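Local coordinates for protein AmbC (PDB 5O16) that probably acts as the dehydratase domain of a modular polyketide synthase, removing water from a beta-hydroxyacyl intermediate during assembly of the chain, at residues Ser243-Glu248 with Ala285-Phe290; Asp32-Ser37 with Val101-Leu106; Val17-Leu22 with Gln205-His210; Glu82-Ala87 with Pro239-Asp244. All coordinates share one frame; numbering follows the deposited sequence.

Interaction 1: Ser243-Glu248 with Ala285-Phe290; sequences SDVALE and ARAGTF
V245 and A287, followed by L247 and A285, meet as antiparallel non-hydrogen-bonded pairs in the C-terminal half of a double hot-dog fold; the two short strands run at 177° to each other. Their side chains form the tightly packed face. With V245 CG1 anti to the backbone N (chi1 174°), it is the CG2 branch that touches A287 CB, at 3.7 Å, and L247 CD2 reaches A285 CB at the same 3.7 Å. Helix 61-74 covers this side through V65 and L69. Between these pairs the backbones of A246 and R286 clasp each other twice, A246 N to R286 O at 2.7 Å and R286 N to A246 O at 2.9 Å.

On the other face A246 is buried, but R286 and T289 are partly exposed, and this outer part is the looser side. R286 stretches along the strand until one face of its guanidinium lies over G288 CA. NH1 remains 5.3 Å from D244 OD2, whereas NE forms a salt bridge with E275. Here the pairing is interrupted by a classic beta bulge, in which G288 and T289 both face S243. At this corner G288 N donates to D244 O at 2.7 Å, approaching from 45° outside the carbonyl plane.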
loop_
_atom_site.group_PDB
_atom_site.type_symbol
_atom_site.label_atom_id
_atom_site.label_comp_id
_atom_site.label_asym_id
_atom_site.label_seq_id
_atom_site.Cartn_x
_atom_site.Cartn_y
_atom_site.Cartn_z
ATOM N N SER A 243 -6.530 0.656 -7.857
ATOM C CA SER A 243 -7.966 0.800 -8.038
ATOM C C SER A 243 -8.709 -0.074 -7.040
ATOM O O SER A 243 -8.225 -1.138 -6.648
ATOM C CB SER A 243 -8.404 0.436 -9.463
ATOM O OG SER A 243 -7.856 1.347 -10.387
ATOM N N ASP A 244 -9.882 0.408 -6.629
ATOM C CA ASP A 244 -10.847 -0.314 -5.797
ATOM C C ASP A 244 -10.149 -1.028 -4.646
ATOM O O ASP A 244 -10.105 -2.254 -4.561
ATOM C CB ASP A 244 -11.685 -1.283 -6.628
ATOM C CG ASP A 244 -12.326 -0.612 -7.830
ATOM O OD1 ASP A 244 -12.818 0.532 -7.694
ATOM O OD2 ASP A 244 -12.341 -1.238 -8.914
ATOM N N VAL A 245 -9.546 -0.223 -3.786
ATOM C CA VAL A 245 -8.810 -0.716 -2.629
ATOM C C VAL A 245 -9.659 -0.495 -1.389
ATOM O O VAL A 245 -10.091 0.636 -1.123
ATOM C CB VAL A 245 -7.450 -0.021 -2.491
ATOM C CG1 VAL A 245 -6.811 -0.469 -1.212
ATOM C CG2 VAL A 245 -6.566 -0.300 -3.749
ATOM N N ALA A 246 -9.932 -1.568 -0.647
ATOM C CA ALA A 246 -10.769 -1.448 0.541
ATOM C C ALA A 246 -10.223 -2.297 1.676
ATOM O O ALA A 246 -9.665 -3.379 1.473
ATOM C CB ALA A 246 -12.220 -1.842 0.261
ATOM N N LEU A 247 -10.472 -1.828 2.886
ATOM C CA LEU A 247 -9.981 -2.477 4.088
ATOM C C LEU A 247 -11.166 -3.031 4.855
ATOM O O LEU A 247 -12.127 -2.310 5.132
ATOM C CB LEU A 247 -9.221 -1.501 4.974
ATOM C CG LEU A 247 -7.728 -1.714 5.028
ATOM C CD1 LEU A 247 -7.167 -0.710 6.010
ATOM C CD2 LEU A 247 -7.459 -3.140 5.466
ATOM N N GLU A 248 -11.090 -4.312 5.191
ATOM C CA GLU A 248 -12.133 -4.985 5.933
ATOM C C GLU A 248 -11.767 -5.186 7.392
ATOM O O GLU A 248 -12.624 -5.042 8.269
ATOM C CB GLU A 248 -12.453 -6.328 5.278
ATOM C CG GLU A 248 -13.898 -6.729 5.497
ATOM C CD GLU A 248 -14.862 -5.748 4.859
ATOM O OE1 GLU A 248 -14.645 -5.378 3.682
ATOM O OE2 GLU A 248 -15.825 -5.333 5.548
ATOM N N ALA A 285 -8.392 -7.311 3.349
ATOM C CA ALA A 285 -8.280 -6.193 2.435
ATOM C C ALA A 285 -8.429 -6.696 1.004
ATOM O O ALA A 285 -8.235 -7.883 0.710
ATOM C CB ALA A 285 -6.942 -5.462 2.630
ATOM N N ARG A 286 -8.738 -5.775 0.097
ATOM C CA ARG A 286 -8.739 -6.134 -1.312
ATOM C C ARG A 286 -8.373 -4.901 -2.116
ATOM O O ARG A 286 -8.741 -3.777 -1.752
ATOM C CB ARG A 286 -10.105 -6.692 -1.747
ATOM C CG ARG A 286 -10.396 -6.601 -3.237
ATOM C CD ARG A 286 -11.739 -7.227 -3.639
ATOM N NE ARG A 286 -11.786 -7.601 -5.056
ATOM C CZ ARG A 286 -12.132 -6.779 -6.048
ATOM N NH1 ARG A 286 -12.476 -5.517 -5.801
ATOM N NH2 ARG A 286 -12.130 -7.217 -7.294
ATOM N N ALA A 287 -7.597 -5.130 -3.177
ATOM C CA ALA A 287 -7.255 -4.123 -4.177
ATOM C C ALA A 287 -7.743 -4.662 -5.513
ATOM O O ALA A 287 -7.143 -5.600 -6.054
ATOM C CB ALA A 287 -5.744 -3.852 -4.218
ATOM N N GLY A 288 -8.810 -4.054 -6.044
ATOM C CA GLY A 288 -9.433 -4.561 -7.261
ATOM C C GLY A 288 -8.438 -4.773 -8.388
ATOM O O GLY A 288 -8.372 -5.850 -8.985
ATOM N N THR A 289 -7.641 -3.754 -8.689
ATOM C CA THR A 289 -6.503 -3.922 -9.576
ATOM C C THR A 289 -5.376 -3.023 -9.097
ATOM O O THR A 289 -5.602 -1.983 -8.471
ATOM C CB THR A 289 -6.790 -3.590 -11.064
ATOM O OG1 THR A 289 -7.010 -2.185 -11.209
ATOM C CG2 THR A 289 -7.984 -4.381 -11.636
ATOM N N PHE A 290 -4.158 -3.451 -9.378
ATOM C CA PHE A 290 -3.006 -2.580 -9.268
ATOM C C PHE A 290 -2.242 -2.653 -10.584
ATOM O O PHE A 290 -2.231 -3.695 -11.235
ATOM C CB PHE A 290 -2.155 -2.976 -8.083
ATOM C CG PHE A 290 -1.091 -3.932 -8.413
ATOM C CD1 PHE A 290 0.182 -3.488 -8.727
ATOM C CD2 PHE A 290 -1.356 -5.284 -8.424
ATOM C CE1 PHE A 290 1.177 -4.386 -9.038
ATOM C CE2 PHE A 290 -0.362 -6.189 -8.729
ATOM C CZ PHE A 290 0.906 -5.740 -9.038
#

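Interaction 2: Asp32-Ser37 with Val101-Leu106; sequences DGYVLS and VTVEAL
Two antiparallel strands of the N-terminal hot-dog meet here, L36 opposite V101 and Y34 opposite V103 as hydrogen-bonded pairs, with the short strands at 164°. L36 N reaches V101 O at 2.7 Å and V103 N reaches Y34 O at 2.8 Å, and each is answered by a return bond, V101 N to L36 O and Y34 N to V103 O. On the face of L36, V101 and V103, L36 CB abuts V101 CB at 3.9 Å. Farther out the L36 side chain slants over that of V103, bringing L36 CD1 to 3.9 Å from V103 CG2, while Y34 touches V103 through its CB, 4.2 Å from V103 CB. A71 of helix 61-74 touches both L36 and V101 on this side. V35 and T102 occupy the other, partly exposed face.

Beyond Y34 the regular pairing gives way to a side-chain bond. A trans chi1 of -175° swings the D32 carboxylate away from its own N and out to L106 N, which meets OD2 at 3.3 Å from above the carboxylate plane. OD1 forms salt bridges with R27 and R112, so the group is gripped at both oxygens and its negative charge is probably stabilised. A twisted antiparallel sheet with one face laid against a central helix is the signature of the hot-dog fold.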
loop_
_atom_site.group_PDB
_atom_site.type_symbol
_atom_site.label_atom_id
_atom_site.label_comp_id
_atom_site.label_asym_id
_atom_site.label_seq_id
_atom_site.Cartn_x
_atom_site.Cartn_y
_atom_site.Cartn_z
ATOM N N ASP A 32 -16.286 22.788 -0.259
ATOM C CA ASP A 32 -16.490 21.408 0.175
ATOM C C ASP A 32 -15.153 20.679 0.081
ATOM O O ASP A 32 -14.761 20.201 -0.988
ATOM C CB ASP A 32 -17.561 20.720 -0.665
ATOM C CG ASP A 32 -17.878 19.312 -0.168
ATOM O OD1 ASP A 32 -17.434 18.956 0.951
ATOM O OD2 ASP A 32 -18.570 18.563 -0.891
ATOM N N GLY A 33 -14.456 20.552 1.202
ATOM C CA GLY A 33 -13.164 19.888 1.169
ATOM C C GLY A 33 -12.618 19.710 2.566
ATOM O O GLY A 33 -13.149 20.242 3.546
ATOM N N TYR A 34 -11.561 18.921 2.642
ATOM C CA TYR A 34 -10.857 18.666 3.889
ATOM C C TYR A 34 -9.358 18.745 3.646
ATOM O O TYR A 34 -8.878 18.384 2.567
ATOM C CB TYR A 34 -11.164 17.276 4.463
ATOM C CG TYR A 34 -12.610 16.962 4.790
ATOM C CD1 TYR A 34 -13.506 16.550 3.803
ATOM C CD2 TYR A 34 -13.075 17.054 6.091
ATOM C CE1 TYR A 34 -14.827 16.236 4.120
ATOM C CE2 TYR A 34 -14.389 16.755 6.410
ATOM C CZ TYR A 34 -15.260 16.345 5.428
ATOM O OH TYR A 34 -16.566 16.043 5.764
ATOM N N VAL A 35 -8.619 19.154 4.680
ATOM C CA VAL A 35 -7.154 19.149 4.677
ATOM C C VAL A 35 -6.672 18.299 5.847
ATOM O O VAL A 35 -6.948 18.624 7.012
ATOM C CB VAL A 35 -6.575 20.565 4.776
ATOM C CG1 VAL A 35 -5.056 20.506 4.757
ATOM C CG2 VAL A 35 -7.104 21.428 3.661
ATOM N N LEU A 36 -5.977 17.207 5.547
ATOM C CA LEU A 36 -5.365 16.375 6.575
ATOM C C LEU A 36 -3.870 16.655 6.671
ATOM O O LEU A 36 -3.208 16.928 5.665
ATOM C CB LEU A 36 -5.611 14.891 6.319
ATOM C CG LEU A 36 -7.085 14.503 6.410
ATOM C CD1 LEU A 36 -7.736 14.631 5.057
ATOM C CD2 LEU A 36 -7.247 13.098 6.951
ATOM N N SER A 37 -3.346 16.608 7.892
ATOM C CA SER A 37 -1.958 16.945 8.138
ATOM C C SER A 37 -1.302 15.874 8.987
ATOM O O SER A 37 -1.932 15.282 9.864
ATOM C CB SER A 37 -1.847 18.292 8.853
ATOM O OG SER A 37 -2.862 19.177 8.405
ATOM N N VAL A 101 -2.794 15.803 3.090
ATOM C CA VAL A 101 -3.776 15.223 2.191
ATOM C C VAL A 101 -4.859 16.268 1.958
ATOM O O VAL A 101 -5.495 16.743 2.904
ATOM C CB VAL A 101 -4.351 13.919 2.757
ATOM C CG1 VAL A 101 -5.348 13.323 1.794
ATOM C CG2 VAL A 101 -3.233 12.928 3.016
ATOM N N THR A 102 -5.048 16.646 0.705
ATOM C CA THR A 102 -6.107 17.565 0.313
ATOM C C THR A 102 -7.238 16.722 -0.265
ATOM O O THR A 102 -7.003 15.877 -1.131
ATOM C CB THR A 102 -5.615 18.614 -0.689
ATOM O OG1 THR A 102 -5.288 17.981 -1.937
ATOM C CG2 THR A 102 -4.403 19.379 -0.152
ATOM N N VAL A 103 -8.435 16.863 0.291
ATOM C CA VAL A 103 -9.599 16.145 -0.202
ATOM C C VAL A 103 -10.568 17.157 -0.786
ATOM O O VAL A 103 -10.811 18.218 -0.196
ATOM C CB VAL A 103 -10.248 15.300 0.908
ATOM C CG1 VAL A 103 -11.466 14.541 0.375
ATOM C CG2 VAL A 103 -9.222 14.336 1.466
ATOM N N GLU A 104 -11.153 16.811 -1.931
ATOM C CA GLU A 104 -11.945 17.756 -2.685
ATOM C C GLU A 104 -13.428 17.422 -2.571
ATOM O O GLU A 104 -13.847 16.621 -1.722
ATOM C CB GLU A 104 -11.449 17.791 -4.131
ATOM C CG GLU A 104 -9.943 17.986 -4.230
ATOM C CD GLU A 104 -9.371 17.541 -5.565
ATOM O OE1 GLU A 104 -10.171 17.342 -6.515
ATOM O OE2 GLU A 104 -8.126 17.402 -5.660
ATOM N N ALA A 105 -14.221 18.018 -3.459
ATOM C CA ALA A 105 -15.667 18.023 -3.304
ATOM C C ALA A 105 -16.266 16.652 -3.606
ATOM O O ALA A 105 -15.642 15.786 -4.224
ATOM C CB ALA A 105 -16.282 19.076 -4.213
ATOM N N LEU A 106 -17.486 16.451 -3.124
ATOM C CA LEU A 106 -18.231 15.241 -3.425
ATOM C C LEU A 106 -18.857 15.385 -4.816
ATOM O O LEU A 106 -19.442 16.429 -5.134
ATOM C CB LEU A 106 -19.315 15.022 -2.363
ATOM C CG LEU A 106 -19.862 13.610 -2.132
ATOM C CD1 LEU A 106 -18.753 12.552 -2.163
ATOM C CD2 LEU A 106 -20.660 13.522 -0.855
#

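Interaction 3: Val17-Leu22 with Gln205-His210; sequences VKHPWL and QDFGLH
F207 carries its CG anti to the carbonyl carbon (chi1 -59°), and that torsion directs the ring at P20 and W21, joining two loops from different halves of the double hot-dog fold. P20 supplies a CH-pi contact: its CG stands over the F207 face, 4.1 Å from the centroid and 27° off the ring normal. The indole of W21 receives the edge of F207 in a T-shaped arrangement, centroids 5.2 Å apart and planes at 63°, with F207 CE1 3.7 Å from W21 CZ2. P20 CG and W21 CZ2 thus converge on one corner of the phenyl ring, F207 CE1. On the backbone side, P20 CD approaches D206 O at 3.6 Å.

H19 organises its own loop. Its NE2 is bonded to E66, and the same carboxylate also binds the backbone N atoms of G208 and L209, so one helix 61-74 side chain ties both loops together. H210 then N-caps helix 211-224 through ND1 and begins the HPALLD sequence characteristic of polyketide synthase dehydratases. Within the first loop, W21 N donates to H19 ND1 at 2.9 Å, coming from well outside the imidazole plane.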
loop_
_atom_site.group_PDB
_atom_site.type_symbol
_atom_site.label_atom_id
_atom_site.label_comp_id
_atom_site.label_asym_id
_atom_site.label_seq_id
_atom_site.Cartn_x
_atom_site.Cartn_y
_atom_site.Cartn_z
ATOM N N VAL A 17 -7.539 12.461 14.073
ATOM C CA VAL A 17 -7.393 11.239 13.291
ATOM C C VAL A 17 -6.414 10.339 14.040
ATOM O O VAL A 17 -5.421 10.826 14.598
ATOM C CB VAL A 17 -6.935 11.526 11.843
ATOM C CG1 VAL A 17 -8.001 12.298 11.091
ATOM C CG2 VAL A 17 -5.664 12.306 11.803
ATOM N N LYS A 18 -6.731 9.040 14.121
ATOM C CA LYS A 18 -5.915 8.081 14.876
ATOM C C LYS A 18 -4.949 7.392 13.909
ATOM O O LYS A 18 -5.209 6.308 13.399
ATOM C CB LYS A 18 -6.799 7.079 15.636
ATOM C CG LYS A 18 -7.797 6.154 14.823
ATOM C CD LYS A 18 -7.099 5.225 13.807
ATOM C CE LYS A 18 -7.977 4.178 13.133
ATOM N NZ LYS A 18 -7.054 3.278 12.367
ATOM N N HIS A 19 -3.784 7.991 13.695
ATOM C CA HIS A 19 -2.897 7.386 12.717
ATOM C C HIS A 19 -1.469 7.785 13.018
ATOM O O HIS A 19 -1.225 8.902 13.493
ATOM C CB HIS A 19 -3.275 7.816 11.295
ATOM C CG HIS A 19 -2.616 6.996 10.243
ATOM N ND1 HIS A 19 -1.479 7.402 9.581
ATOM C CD2 HIS A 19 -2.907 5.759 9.777
ATOM C CE1 HIS A 19 -1.115 6.459 8.729
ATOM N NE2 HIS A 19 -1.964 5.450 8.832
ATOM N N PRO A 20 -0.505 6.906 12.742
ATOM C CA PRO A 20 0.902 7.270 12.969
ATOM C C PRO A 20 1.345 8.449 12.139
ATOM O O PRO A 20 2.147 9.261 12.609
ATOM C CB PRO A 20 1.661 5.994 12.576
ATOM C CG PRO A 20 0.660 4.899 12.683
ATOM C CD PRO A 20 -0.667 5.500 12.346
ATOM N N TRP A 21 0.815 8.594 10.934
ATOM C CA TRP A 21 1.295 9.605 10.003
ATOM C C TRP A 21 0.314 10.746 9.772
ATOM O O TRP A 21 0.675 11.723 9.111
ATOM C CB TRP A 21 1.654 8.950 8.660
ATOM C CG TRP A 21 2.724 7.913 8.782
ATOM C CD1 TRP A 21 3.606 7.758 9.817
ATOM C CD2 TRP A 21 2.981 6.838 7.871
ATOM N NE1 TRP A 21 4.413 6.672 9.589
ATOM C CE2 TRP A 21 4.054 6.091 8.400
ATOM C CE3 TRP A 21 2.411 6.437 6.658
ATOM C CZ2 TRP A 21 4.575 4.972 7.752
ATOM C CZ3 TRP A 21 2.933 5.329 6.013
ATOM C CH2 TRP A 21 3.998 4.605 6.566
ATOM N N LEU A 22 -0.908 10.658 10.273
ATOM C CA LEU A 22 -1.817 11.787 10.201
ATOM C C LEU A 22 -2.356 12.065 11.590
ATOM O O LEU A 22 -2.728 11.140 12.321
ATOM C CB LEU A 22 -2.978 11.553 9.233
ATOM C CG LEU A 22 -2.583 11.251 7.793
ATOM C CD1 LEU A 22 -3.791 10.700 7.044
ATOM C CD2 LEU A 22 -1.956 12.457 7.085
ATOM N N GLN A 205 -0.298 -3.337 14.399
ATOM C CA GLN A 205 -1.632 -3.036 14.902
ATOM C C GLN A 205 -1.998 -1.571 14.693
ATOM O O GLN A 205 -3.184 -1.238 14.621
ATOM C CB GLN A 205 -1.715 -3.397 16.391
ATOM C CG GLN A 205 -0.558 -2.825 17.199
ATOM C CD GLN A 205 -0.335 -3.528 18.519
ATOM O OE1 GLN A 205 -1.270 -3.727 19.289
ATOM N NE2 GLN A 205 0.907 -3.913 18.784
ATOM N N ASP A 206 -1.000 -0.681 14.613
ATOM C CA ASP A 206 -1.233 0.758 14.519
ATOM C C ASP A 206 -1.658 1.216 13.127
ATOM O O ASP A 206 -2.257 2.288 13.005
ATOM C CB ASP A 206 0.014 1.540 14.943
ATOM C CG ASP A 206 0.459 1.230 16.373
ATOM O OD1 ASP A 206 -0.416 1.083 17.257
ATOM O OD2 ASP A 206 1.684 1.188 16.620
ATOM N N PHE A 207 -1.337 0.460 12.078
ATOM C CA PHE A 207 -1.749 0.799 10.726
ATOM C C PHE A 207 -3.030 0.063 10.363
ATOM O O PHE A 207 -3.297 -1.035 10.859
ATOM C CB PHE A 207 -0.652 0.450 9.707
ATOM C CG PHE A 207 0.640 1.157 9.956
ATOM C CD1 PHE A 207 0.830 2.452 9.490
ATOM C CD2 PHE A 207 1.669 0.534 10.643
ATOM C CE1 PHE A 207 2.009 3.130 9.727
ATOM C CE2 PHE A 207 2.860 1.207 10.882
ATOM C CZ PHE A 207 3.031 2.506 10.423
ATOM N N GLY A 208 -3.830 0.687 9.495
ATOM C CA GLY A 208 -4.947 -0.035 8.916
ATOM C C GLY A 208 -4.462 -1.252 8.161
ATOM O O GLY A 208 -4.876 -2.384 8.433
ATOM N N LEU A 209 -3.537 -1.039 7.231
ATOM C CA LEU A 209 -2.804 -2.137 6.619
ATOM C C LEU A 209 -1.339 -1.743 6.534
ATOM O O LEU A 209 -1.001 -0.743 5.890
ATOM C CB LEU A 209 -3.371 -2.473 5.245
ATOM C CG LEU A 209 -2.617 -3.639 4.641
ATOM C CD1 LEU A 209 -2.618 -4.844 5.596
ATOM C CD2 LEU A 209 -3.271 -3.970 3.345
ATOM N N HIS A 210 -0.479 -2.507 7.189
ATOM C CA HIS A 210 0.922 -2.142 7.243
ATOM C C HIS A 210 1.504 -2.058 5.836
ATOM O O HIS A 210 1.458 -3.052 5.090
ATOM C CB HIS A 210 1.692 -3.142 8.085
ATOM C CG HIS A 210 3.000 -2.615 8.574
ATOM N ND1 HIS A 210 4.069 -2.376 7.734
ATOM C CD2 HIS A 210 3.401 -2.236 9.812
ATOM C CE1 HIS A 210 5.078 -1.896 8.440
ATOM N NE2 HIS A 210 4.697 -1.800 9.703
#

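Interaction 4: Glu82-Ala87 with Pro239-Asp244; sequences ELTIEA and PFAWSD
L83 and W242 leave neighbouring strands on the same face and run alongside each other, across an antiparallel hydrogen-bonded pair. The extended chi1 of L83 (-179°) sets its CD1 against W242 CD1 at 3.6 Å, on the pyrrole part of the indole. I85 approaches from another direction: its CD1 sits at the ring edge, near the plane, 4.4 Å from W242 NE1. Beneath these groups L83 N bonds W242 O at 2.8 Å, W242 N bonds L83 O at 2.7 Å, and the nearly straight bond from I85 N to F240 O measures 2.9 Å.

The other face is more polar and more exposed. E82 bends at chi2 (-107°), turning its carboxylate back over the neighbouring strand, where S243 OG donates to E82 OE1 at 3.0 Å from above the carboxylate plane. T84 CG2 comes 4.4 Å from F240 CD2, obliquely to the ring. F240 and A241 both face R291, a classic beta bulge on the far side of the strand.

In the fold, strand 80-85 is flanked by strand 129-137 and strand 236-247 by strand 283-295, so this pairing joins the two hot-dog halves. W242 packs on T62 and V65 of helix 61-74 and on L214 and L218 of helix 211-224.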
loop_
_atom_site.group_PDB
_atom_site.type_symbol
_atom_site.label_atom_id
_atom_site.label_comp_id
_atom_site.label_asym_id
_atom_site.label_seq_id
_atom_site.Cartn_x
_atom_site.Cartn_y
_atom_site.Cartn_z
ATOM N N GLU A 82 -9.446 5.132 -6.788
ATOM C CA GLU A 82 -8.287 5.185 -7.670
ATOM C C GLU A 82 -7.151 5.925 -6.975
ATOM O O GLU A 82 -7.387 6.807 -6.143
ATOM C CB GLU A 82 -8.621 5.862 -9.020
ATOM C CG GLU A 82 -10.009 5.512 -9.628
ATOM C CD GLU A 82 -9.926 4.592 -10.844
ATOM O OE1 GLU A 82 -8.822 4.061 -11.105
ATOM O OE2 GLU A 82 -10.961 4.373 -11.516
ATOM N N LEU A 83 -5.918 5.573 -7.338
ATOM C CA LEU A 83 -4.725 6.178 -6.742
ATOM C C LEU A 83 -3.582 6.045 -7.732
ATOM O O LEU A 83 -3.276 4.927 -8.159
ATOM C CB LEU A 83 -4.350 5.483 -5.421
ATOM C CG LEU A 83 -3.137 5.952 -4.595
ATOM C CD1 LEU A 83 -1.867 5.294 -5.047
ATOM C CD2 LEU A 83 -2.975 7.435 -4.666
ATOM N N THR A 84 -2.950 7.161 -8.103
ATOM C CA THR A 84 -1.789 7.125 -8.988
ATOM C C THR A 84 -0.626 7.850 -8.333
ATOM O O THR A 84 -0.773 8.988 -7.872
ATOM C CB THR A 84 -2.101 7.752 -10.357
ATOM O OG1 THR A 84 -3.189 7.047 -10.977
ATOM C CG2 THR A 84 -0.871 7.683 -11.254
ATOM N N ILE A 85 0.533 7.213 -8.323
ATOM C CA ILE A 85 1.733 7.828 -7.785
ATOM C C ILE A 85 2.485 8.461 -8.944
ATOM O O ILE A 85 2.849 7.774 -9.907
ATOM C CB ILE A 85 2.598 6.810 -7.026
ATOM C CG1 ILE A 85 1.835 6.305 -5.801
ATOM C CG2 ILE A 85 3.870 7.455 -6.567
ATOM C CD1 ILE A 85 2.131 4.897 -5.399
ATOM N N GLU A 86 2.644 9.783 -8.894
ATOM C CA GLU A 86 3.348 10.482 -9.955
ATOM C C GLU A 86 4.749 10.916 -9.546
ATOM O O GLU A 86 5.504 11.389 -10.396
ATOM C CB GLU A 86 2.524 11.664 -10.489
ATOM C CG GLU A 86 2.402 12.914 -9.671
ATOM C CD GLU A 86 1.563 13.963 -10.400
ATOM O OE1 GLU A 86 0.655 13.571 -11.162
ATOM O OE2 GLU A 86 1.801 15.173 -10.208
ATOM N N ALA A 87 5.107 10.784 -8.277
ATOM C CA ALA A 87 6.424 11.207 -7.832
ATOM C C ALA A 87 6.837 10.505 -6.547
ATOM O O ALA A 87 6.144 10.622 -5.528
ATOM C CB ALA A 87 6.435 12.718 -7.603
ATOM N N PRO A 239 5.339 -0.722 -10.031
ATOM C CA PRO A 239 3.957 -0.368 -9.679
ATOM C C PRO A 239 3.782 1.139 -9.514
ATOM O O PRO A 239 4.668 1.842 -9.013
ATOM C CB PRO A 239 3.733 -1.112 -8.360
ATOM C CG PRO A 239 5.117 -1.178 -7.753
ATOM C CD PRO A 239 6.064 -1.345 -8.910
ATOM N N PHE A 240 2.630 1.635 -9.971
ATOM C CA PHE A 240 2.391 3.067 -9.959
ATOM C C PHE A 240 0.927 3.450 -9.750
ATOM O O PHE A 240 0.625 4.631 -9.529
ATOM C CB PHE A 240 2.898 3.664 -11.273
ATOM C CG PHE A 240 2.070 3.281 -12.452
ATOM C CD1 PHE A 240 2.169 2.015 -12.997
ATOM C CD2 PHE A 240 1.189 4.184 -13.020
ATOM C CE1 PHE A 240 1.405 1.650 -14.074
ATOM C CE2 PHE A 240 0.421 3.821 -14.081
ATOM C CZ PHE A 240 0.527 2.553 -14.610
ATOM N N ALA A 241 0.005 2.490 -9.811
ATOM C CA ALA A 241 -1.408 2.863 -9.777
ATOM C C ALA A 241 -2.234 1.783 -9.102
ATOM O O ALA A 241 -1.857 0.611 -9.091
ATOM C CB ALA A 241 -1.963 3.146 -11.176
ATOM N N TRP A 242 -3.351 2.205 -8.502
ATOM C CA TRP A 242 -4.221 1.321 -7.736
ATOM C C TRP A 242 -5.682 1.685 -7.935
ATOM O O TRP A 242 -6.041 2.863 -8.097
ATOM C CB TRP A 242 -3.923 1.381 -6.231
ATOM C CG TRP A 242 -2.524 1.046 -5.838
ATOM C CD1 TRP A 242 -1.417 1.835 -5.974
ATOM C CD2 TRP A 242 -2.086 -0.163 -5.219
ATOM N NE1 TRP A 242 -0.311 1.190 -5.461
ATOM C CE2 TRP A 242 -0.693 -0.039 -4.995
ATOM C CE3 TRP A 242 -2.734 -1.343 -4.827
ATOM C CZ2 TRP A 242 0.067 -1.056 -4.405
ATOM C CZ3 TRP A 242 -1.973 -2.359 -4.231
ATOM C CH2 TRP A 242 -0.588 -2.205 -4.030
ATOM N N SER A 243 -6.530 0.656 -7.857
ATOM C CA SER A 243 -7.966 0.800 -8.038
ATOM C C SER A 243 -8.709 -0.074 -7.040
ATOM O O SER A 243 -8.225 -1.138 -6.648
ATOM C CB SER A 243 -8.404 0.436 -9.463
ATOM O OG SER A 243 -7.856 1.347 -10.387
ATOM N N ASP A 244 -9.882 0.408 -6.629
ATOM C CA ASP A 244 -10.847 -0.314 -5.797
ATOM C C ASP A 244 -10.149 -1.028 -4.646
ATOM O O ASP A 244 -10.105 -2.254 -4.561
ATOM C CB ASP A 244 -11.685 -1.283 -6.628
ATOM C CG ASP A 244 -12.326 -0.612 -7.830
ATOM O OD1 ASP A 244 -12.818 0.532 -7.694
ATOM O OD2 ASP A 244 -12.341 -1.238 -8.914
#

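Interactions 1 and 4 form a continuous seam along strand 236-247: their centres are 12 Å apart, they share S243 and D244, and F290 CB packs on W242 CE3 at 3.7 Å. Interaction 3 closes over the other end of interaction 1, where L247 CD1 lies 3.5 Å from G208 C. It also touches interaction 2, through S37 O and L22 CB at 3.9 Å. Interactions 2 and 4 do not meet, their nearest atoms being about 9 Å apart; helix 61-74 contacts both. In related dehydratases the active site lies between the hot-dogs; of the four contacts, interaction 3 leads directly into the HPALLD sequence.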